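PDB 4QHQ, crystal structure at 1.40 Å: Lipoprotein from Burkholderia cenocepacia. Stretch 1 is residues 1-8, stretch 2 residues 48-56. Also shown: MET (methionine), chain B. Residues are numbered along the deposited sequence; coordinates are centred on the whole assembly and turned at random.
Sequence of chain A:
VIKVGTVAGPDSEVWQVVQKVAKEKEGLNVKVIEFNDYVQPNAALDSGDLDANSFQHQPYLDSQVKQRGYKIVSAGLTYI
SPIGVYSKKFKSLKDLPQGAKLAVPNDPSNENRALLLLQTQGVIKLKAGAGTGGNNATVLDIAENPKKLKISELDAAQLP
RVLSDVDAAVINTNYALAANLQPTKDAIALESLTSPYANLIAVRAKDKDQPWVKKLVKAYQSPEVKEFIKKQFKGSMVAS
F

Stretch 1 1-8: VIKVGTVA
Stretch 2, residues 48-56: GDLDANSFQ

Two parallel strands, strand 2-7 and the strand that begins at Ala 52 and continues beyond Gln 56, lie side by side with their N-to-C directions 20° apart and their axes 4.4 Å apart at closest approach, burying 523 Å² in total. Register follows from two parallel bridges: Val 4 pairs with Ala 52 (CA to CA 4.8 Å) and Gly 5 with Asn 53 (CA to CA 4.4 Å). The side chains of the first pair share one face of the sheet, where Val 4 CG2 comes within 4.4 Å of Ala 52 CB; the other face carries Asn 53.

Lys 3 covers the most surface and opens the ladder. Its backbone is extended (phi/psi -90/115), and Lys 3 O accepts two hydrogen bonds, from Asp 51 N at 2.8 Å and from Ala 52 N at 3.2 Å. One acceptor thus holds both the last loop residue and the first strand residue of the second stretch. The side chain points toward that stretch and runs m, t, p, t, which brings Lys 3 NZ to 3.2 Å from Asp 49 O, a hydrogen bond to backbone rather than a salt bridge.

Asp 51 answers from the other side. At phi/psi -95/-25 it interrupts a chain that is extended before it at Leu 50 (-116/158) and again after it at Ala 52 (-157/163). With chi1 m and chi2 -64°, its carboxylate reaches back so that Asp 51 OD2 accepts from Lys 3 N at 2.9 Å, with a nearly linear N-H...O angle of 173°. Side chain and backbone of Asp 51 therefore grip both the N and the O of Lys 3, the carboxylate serving where a strand would offer a carbonyl.

Gly 5 (-85/138) continues the ladder: Gly 5 N donates to Ala 52 O at 2.9 Å, and Gly 5 O accepts from Ser 54 N at 2.9 Å. The rule here is room. An ideal CB on Gly 5 would lie 2.4 Å from Leu 50 CD1, a clash, because Leu 50, with chi1 m and chi2 t, lays its side chain over the glycine; Leu 50 CD2 is 3.6 Å from Gly 5 N. Two CA-H...O contacts accompany these hydrogen bonds, Val 4 CA to Ala 52 O at 3.3 Å and Asn 53 CA to Gly 5 O at 3.2 Å.

Beyond the glycine, side chains take over. Thr 6, chi1 t, donates from Thr 6 OG1 to Ser 54 O at 2.7 Å. Val 7, also t, packs Val 7 CG2 against Phe 55 CB at 3.7 Å, while its buried N finds no partner. Phe 55 has chi1 78° and chi2 -74°; Phe 55 O lies 3.3 Å from CB of the bound methionine.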

# COMPACT_ATOMS: atom_id res chain seq x y z
N VAL A 1 -21.16 14.95 -9.03
CA VAL A 1 -20.18 14.99 -7.96
C VAL A 1 -19.54 13.63 -7.79
O VAL A 1 -20.21 12.65 -7.46
CB VAL A 1 -20.83 15.40 -6.63
CG1 VAL A 1 -19.81 15.34 -5.51
CG2 VAL A 1 -21.42 16.78 -6.73
N ILE A 2 -18.23 13.57 -8.04
CA ILE A 2 -17.49 12.32 -7.97
C ILE A 2 -16.82 12.13 -6.62
O ILE A 2 -15.87 12.84 -6.28
CB ILE A 2 -16.44 12.25 -9.09
CG1 ILE A 2 -17.12 12.50 -10.45
CG2 ILE A 2 -15.68 10.92 -9.05
CD1 ILE A 2 -16.16 12.60 -11.61
N LYS A 3 -17.32 11.16 -5.85
CA LYS A 3 -16.79 10.87 -4.53
C LYS A 3 -15.68 9.83 -4.63
O LYS A 3 -15.91 8.69 -5.05
CB LYS A 3 -17.91 10.40 -3.59
CG LYS A 3 -19.03 11.42 -3.40
CD LYS A 3 -20.09 10.90 -2.43
CE LYS A 3 -19.53 10.81 -1.02
NZ LYS A 3 -20.51 10.19 -0.07
N VAL A 4 -14.47 10.24 -4.29
CA VAL A 4 -13.30 9.37 -4.35
C VAL A 4 -12.79 9.10 -2.96
O VAL A 4 -12.41 10.02 -2.25
CB VAL A 4 -12.18 9.98 -5.20
CG1 VAL A 4 -10.98 9.03 -5.26
CG2 VAL A 4 -12.70 10.32 -6.60
N GLY A 5 -12.79 7.83 -2.57
CA GLY A 5 -12.26 7.43 -1.27
C GLY A 5 -10.76 7.22 -1.29
O GLY A 5 -10.21 6.61 -2.22
N THR A 6 -10.09 7.69 -0.26
CA THR A 6 -8.67 7.46 -0.16
C THR A 6 -8.27 7.36 1.30
O THR A 6 -9.11 7.57 2.17
CB THR A 6 -7.87 8.54 -0.89
OG1 THR A 6 -6.54 8.06 -1.13
CG2 THR A 6 -7.83 9.83 -0.11
N VAL A 7 -7.02 7.00 1.55
CA VAL A 7 -6.54 6.87 2.92
C VAL A 7 -5.83 8.16 3.33
O VAL A 7 -5.04 8.71 2.56
CB VAL A 7 -5.62 5.64 3.06
CG1 VAL A 7 -4.94 5.63 4.41
CG2 VAL A 7 -6.43 4.36 2.86
N ALA A 8 -6.15 8.65 4.52
CA ALA A 8 -5.49 9.84 5.06
C ALA A 8 -3.99 9.69 4.99
O ALA A 8 -3.45 8.61 5.26
CB ALA A 8 -5.93 10.09 6.49
N GLY A 48 -22.02 1.98 -3.14
CA GLY A 48 -22.50 3.16 -3.86
C GLY A 48 -22.12 4.45 -3.16
O GLY A 48 -22.27 5.53 -3.71
N ASP A 49 -21.61 4.33 -1.93
CA ASP A 49 -21.25 5.51 -1.15
C ASP A 49 -20.11 6.29 -1.80
O ASP A 49 -20.02 7.50 -1.64
CB ASP A 49 -20.89 5.13 0.28
CG ASP A 49 -22.10 4.69 1.10
OD1 ASP A 49 -23.22 5.12 0.77
OD2 ASP A 49 -21.92 3.92 2.06
N LEU A 50 -19.23 5.57 -2.49
CA LEU A 50 -18.18 6.20 -3.29
C LEU A 50 -18.40 5.88 -4.75
O LEU A 50 -19.02 4.88 -5.10
CB LEU A 50 -16.80 5.67 -2.90
CG LEU A 50 -16.32 5.82 -1.46
CD1 LEU A 50 -15.06 4.99 -1.23
CD2 LEU A 50 -16.09 7.30 -1.12
N ASP A 51 -17.84 6.72 -5.61
CA ASP A 51 -17.74 6.43 -7.03
C ASP A 51 -16.41 5.79 -7.46
O ASP A 51 -16.34 5.10 -8.47
CB ASP A 51 -17.99 7.70 -7.82
CG ASP A 51 -19.33 8.30 -7.49
OD1 ASP A 51 -20.34 7.63 -7.79
OD2 ASP A 51 -19.39 9.41 -6.91
N ALA A 52 -15.35 6.04 -6.69
CA ALA A 52 -14.06 5.44 -6.97
C ALA A 52 -13.26 5.42 -5.68
O ALA A 52 -13.60 6.12 -4.72
CB ALA A 52 -13.31 6.25 -8.03
N ASN A 53 -12.21 4.62 -5.65
CA ASN A 53 -11.24 4.75 -4.57
C ASN A 53 -9.83 4.68 -5.11
O ASN A 53 -9.60 4.27 -6.24
CB ASN A 53 -11.52 3.80 -3.40
CG ASN A 53 -11.35 2.34 -3.76
OD1 ASN A 53 -10.40 1.96 -4.44
ND2 ASN A 53 -12.25 1.50 -3.26
N SER A 54 -8.88 5.11 -4.28
CA SER A 54 -7.49 5.23 -4.71
C SER A 54 -6.61 5.03 -3.49
O SER A 54 -6.21 5.99 -2.84
CB SER A 54 -7.26 6.61 -5.33
OG SER A 54 -5.93 6.80 -5.80
N PHE A 55 -6.34 3.77 -3.17
CA PHE A 55 -5.62 3.45 -1.95
C PHE A 55 -4.89 2.11 -1.99
O PHE A 55 -4.17 1.82 -1.05
CB PHE A 55 -6.55 3.45 -0.75
CG PHE A 55 -7.37 2.21 -0.64
CD1 PHE A 55 -8.44 1.98 -1.51
CD2 PHE A 55 -7.08 1.25 0.31
CE1 PHE A 55 -9.19 0.83 -1.42
CE2 PHE A 55 -7.81 0.08 0.40
CZ PHE A 55 -8.88 -0.13 -0.46
N GLN A 56 -5.11 1.29 -3.01
CA GLN A 56 -4.67 -0.10 -2.95
C GLN A 56 -3.88 -0.55 -4.16
O GLN A 56 -3.90 0.10 -5.20
CB GLN A 56 -5.89 -1.01 -2.80
CG GLN A 56 -6.66 -1.22 -4.10
CD GLN A 56 -8.08 -1.69 -3.85
OE1 GLN A 56 -8.31 -2.72 -3.22
NE2 GLN A 56 -9.05 -0.93 -4.37
N MET B . -0.33 2.42 -0.56
CA MET B . -0.17 1.07 -0.02
C MET B . 1.10 0.43 -0.54
O MET B . 1.40 0.58 -1.72
CB MET B . -1.39 0.23 -0.39
CG MET B . -1.36 -1.21 0.17
SD MET B . -2.79 -2.18 -0.34
CE MET B . -4.12 -1.35 0.54
OXT MET B . 1.84 -0.23 0.20